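PDB 2RCY: pyrroline carboxylate reductase from Plasmodium falciparum, which reduces pyrroline-5-carboxylate to proline with a nicotinamide cofactor, the last step of proline synthesis, and is bound here to NADP. Local coordinates for the interface of chains A and B. Residues are numbered along the deposited sequence; one frame, centred on the assembly and turned at random. Chains: chain A/B, Pyrroline carboxylate reductase.

Contact 1: the interface of chains A and B. Residues chain A 171, 174; chain B 205, 209, 216, 219-220, 223.
The ring of A:Tyr174 lies against B:Leu219, and most of the surface that chain A hides in this patch belongs to this tyrosine. The main contact is of the CH-pi kind. CB of B:Leu219 sits over one face of the phenol ring, 3.8 Å from its centroid and displaced toward the rim on the CZ and CE2 side. The two side chains cross at about a right angle. CG of A:Tyr174 stands opposite the carbonyl carbon, beside the backbone N (chi1 -71°), and this carries the ring away from helix 169-186 into chain B.

Other apolar contacts surround the ring. At its CD2 corner the backbone of B:Lys220 comes close, with CA 3.6 Å from CD2 of A:Tyr174. The lysine CB also packs near the tyrosine CB. Along the CD1 and CE1 side, CG2 of B:Val216 is 3.9 Å from CD1 of A:Tyr174, and CG2 of B:Val209 is 3.9 Å from CE1. Both valines run past the tyrosine in the opposite direction. B:Ser205 adds its CB near CE1. Next to the tyrosine, CB of A:Ala171 meets CG2 of B:Ile223 at 3.7 Å. The isoleucine CD1 reaches the backbone N of the same alanine.

A water supplies a polar link. It is 2.9 Å from the phenol OH of A:Tyr174 and 2.9 Å from the carbonyl O of B:Leu219. The tyrosine thus joins the same residue of chain B through its ring face and, by way of water, through its hydroxyl. The bridge probably helps to keep the ring in place.

In the fold, A:Ala171 and A:Tyr174 lie one turn apart on helix 169-186. Chain B receives them with the late part of helix 191-211, the short helix 216-222, and B:Ile223 just after it.

Contact 2: the interface of chains A and B. Residues chain A 189, 193, 197; chain B 124, 126, 152, 154, 162, 166.
The two methyls of A:Leu197 share CG2 of B:Ile126 as a partner, and each also meets a further residue of chain B. CD1 approaches the imidazole of B:His152 and comes 3.6 Å from its CD2. The leucine and histidine side chains pass each other in opposite directions. CD2 of A:Leu197 meets CG2 of B:Ile126 at 3.9 Å, with the isoleucine crossing at a slant. CD2 of A:Leu197 also touches CB of B:Ala162 at 4.0 Å. CG of A:Leu197 packs on CB of B:Ser166. The chi1 of A:Leu197 (-102°) lies away from a staggered position, which may reflect the fit or the limits of the model.

A:Leu193, one turn earlier, lies on the same side of the histidine ring, near its CG and ND1, while A:Leu197 lies beyond the CD2 corner. CD1 of A:Leu193 is 4.0 Å above the plane of the B:His152 ring, offset toward the rim. CG of this leucine is anti to the backbone N (chi1 176°), and its branches fork between two partners. CD1 meets the imidazole, while CD2 meets CG2 of B:Ile154 at 3.8 Å. A:Leu193 and B:Ile154 stand about perpendicular. A:Leu189 adds a looser contact near B:Ala162.

Within chain B, the hydroxyls of B:Ser124 and B:Ser166 are hydrogen bonded, OG to OG at 2.7 Å. This ties strand 123-129 to helix 159-167 beside A:Leu197 and probably steadies that wall.

The site docks the start of helix 191-211 of one subunit onto strands 123-129 and 149-153, the loop residue B:Ile154 and helix 159-167 of the other. It thereby helps to hold the helical dimerisation region of chain A against chain B.

Contact 1: the interface of chains A and B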
# COMPACT_ATOMS: atom_id res chain seq x y z
N ALA A 171 -26.41 -7.29 4.72
CA ALA A 171 -25.30 -7.81 3.92
C ALA A 171 -23.94 -7.65 4.61
O ALA A 171 -23.11 -8.55 4.54
CB ALA A 171 -25.27 -7.16 2.55
N TYR A 174 -24.15 -10.09 7.59
CA TYR A 174 -23.99 -11.44 7.04
C TYR A 174 -22.54 -11.76 6.72
O TYR A 174 -22.07 -12.86 7.02
CB TYR A 174 -24.84 -11.64 5.78
CG TYR A 174 -26.34 -11.72 6.01
CD1 TYR A 174 -26.88 -12.40 7.11
CD2 TYR A 174 -27.23 -11.15 5.10
CE1 TYR A 174 -28.25 -12.47 7.31
CE2 TYR A 174 -28.60 -11.23 5.28
CZ TYR A 174 -29.11 -11.89 6.39
OH TYR A 174 -30.47 -11.95 6.56
N SER B 205 -30.53 -9.62 11.32
CA SER B 205 -29.63 -10.45 10.52
C SER B 205 -29.23 -11.74 11.23
O SER B 205 -29.22 -12.81 10.62
CB SER B 205 -28.38 -9.67 10.11
OG SER B 205 -28.71 -8.47 9.44
N VAL B 209 -30.09 -15.76 10.27
CA VAL B 209 -29.09 -16.84 10.18
C VAL B 209 -29.55 -18.12 10.89
O VAL B 209 -29.59 -19.19 10.28
CB VAL B 209 -27.70 -16.39 10.70
CG1 VAL B 209 -26.70 -17.55 10.66
CG2 VAL B 209 -27.16 -15.22 9.89
N VAL B 216 -25.56 -18.56 5.34
CA VAL B 216 -25.36 -17.12 5.53
C VAL B 216 -24.98 -16.36 4.24
O VAL B 216 -25.40 -15.22 4.04
CB VAL B 216 -24.36 -16.83 6.70
CG1 VAL B 216 -22.96 -17.36 6.38
CG2 VAL B 216 -24.32 -15.35 7.04
N LEU B 219 -28.07 -15.81 2.17
CA LEU B 219 -28.83 -14.72 2.79
C LEU B 219 -28.22 -13.37 2.43
O LEU B 219 -28.94 -12.37 2.29
CB LEU B 219 -28.88 -14.91 4.31
CG LEU B 219 -29.67 -16.10 4.86
CD1 LEU B 219 -29.27 -16.40 6.30
CD2 LEU B 219 -31.17 -15.88 4.75
N LYS B 220 -26.90 -13.35 2.30
CA LYS B 220 -26.15 -12.19 1.82
C LYS B 220 -26.45 -11.91 0.35
O LYS B 220 -26.53 -10.75 -0.06
CB LYS B 220 -24.65 -12.40 2.04
CG LYS B 220 -23.74 -11.25 1.61
CD LYS B 220 -22.27 -11.66 1.63
CE LYS B 220 -21.96 -12.71 0.57
NZ LYS B 220 -20.57 -13.24 0.69
N ILE B 223 -30.00 -10.06 -0.55
CA ILE B 223 -30.11 -8.61 -0.35
C ILE B 223 -29.46 -7.82 -1.51
O ILE B 223 -29.66 -6.61 -1.64
CB ILE B 223 -29.56 -8.20 1.05
CG1 ILE B 223 -29.39 -6.68 1.17
CG2 ILE B 223 -28.26 -8.92 1.37
CD1 ILE B 223 -28.95 -6.22 2.53
O HOH W 1 -31.39 -12.41 3.84

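Contact 2: the interface of chains A and B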
# COMPACT_ATOMS: atom_id res chain seq x y z
N LEU A 189 -11.93 -25.06 14.80
CA LEU A 189 -13.34 -25.25 15.18
C LEU A 189 -14.17 -25.76 14.01
O LEU A 189 -13.86 -25.49 12.85
CB LEU A 189 -13.95 -23.95 15.72
CG LEU A 189 -13.35 -23.21 16.92
CD1 LEU A 189 -14.21 -22.00 17.24
CD2 LEU A 189 -13.20 -24.10 18.15
N LEU A 193 -20.14 -25.20 15.34
CA LEU A 193 -19.74 -24.57 16.60
C LEU A 193 -19.36 -23.10 16.41
O LEU A 193 -19.78 -22.24 17.19
CB LEU A 193 -18.59 -25.34 17.26
CG LEU A 193 -17.98 -24.76 18.55
CD1 LEU A 193 -18.93 -24.90 19.73
CD2 LEU A 193 -16.66 -25.44 18.84
N LEU A 197 -21.06 -19.94 18.36
CA LEU A 197 -20.24 -19.00 19.12
C LEU A 197 -20.30 -17.58 18.57
O LEU A 197 -20.27 -16.62 19.34
CB LEU A 197 -18.79 -19.48 19.18
CG LEU A 197 -18.28 -20.15 20.46
CD1 LEU A 197 -19.16 -21.30 20.92
CD2 LEU A 197 -16.85 -20.62 20.27
N SER B 124 -21.48 -15.98 26.28
CA SER B 124 -21.03 -17.14 25.52
C SER B 124 -19.83 -17.74 26.23
O SER B 124 -18.84 -17.05 26.51
CB SER B 124 -20.67 -16.73 24.09
OG SER B 124 -20.17 -17.83 23.35
N ILE B 126 -17.07 -21.19 26.74
CA ILE B 126 -16.45 -22.45 26.35
C ILE B 126 -15.57 -22.95 27.49
O ILE B 126 -14.95 -22.16 28.19
CB ILE B 126 -15.62 -22.37 25.03
CG1 ILE B 126 -14.59 -21.22 25.05
CG2 ILE B 126 -16.54 -22.36 23.80
CD1 ILE B 126 -15.11 -19.85 24.61
N HIS B 152 -20.44 -24.29 26.07
CA HIS B 152 -20.05 -25.47 25.30
C HIS B 152 -18.79 -26.10 25.88
O HIS B 152 -17.86 -25.40 26.27
CB HIS B 152 -19.80 -25.10 23.83
CG HIS B 152 -21.01 -24.59 23.12
ND1 HIS B 152 -21.94 -25.43 22.54
CD2 HIS B 152 -21.45 -23.33 22.88
CE1 HIS B 152 -22.90 -24.71 21.98
NE2 HIS B 152 -22.62 -23.43 22.17
N ILE B 154 -15.55 -28.00 24.97
CA ILE B 154 -14.71 -28.17 23.79
C ILE B 154 -13.34 -28.77 24.17
O ILE B 154 -13.02 -28.90 25.35
CB ILE B 154 -14.52 -26.84 23.00
CG1 ILE B 154 -13.85 -25.77 23.87
CG2 ILE B 154 -15.87 -26.34 22.46
CD1 ILE B 154 -13.19 -24.66 23.07
N ALA B 162 -11.42 -20.30 20.25
CA ALA B 162 -12.72 -20.02 20.84
C ALA B 162 -12.69 -18.74 21.66
O ALA B 162 -13.61 -17.93 21.58
CB ALA B 162 -13.19 -21.19 21.67
N SER B 166 -15.18 -15.93 20.90
CA SER B 166 -16.22 -15.79 21.92
C SER B 166 -15.86 -14.78 23.01
O SER B 166 -16.68 -13.93 23.37
CB SER B 166 -16.55 -17.16 22.51
OG SER B 166 -17.55 -17.08 23.51

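Contact 1 and contact 2 have centres about 22 Å apart, measured between their C-alpha atoms, and share no residue. They do share helix 191-211 as an element. In contact 2 the early part of this helix comes from chain A; in contact 1 its later part comes from chain B. The two-fold symmetry repeats each contact with the chains exchanged, so the helix of either subunit serves at both places. Together they support an intertwined dimer, as expected from the family's dimerisation region. Five such dimers could build the deposited assembly of ten copies.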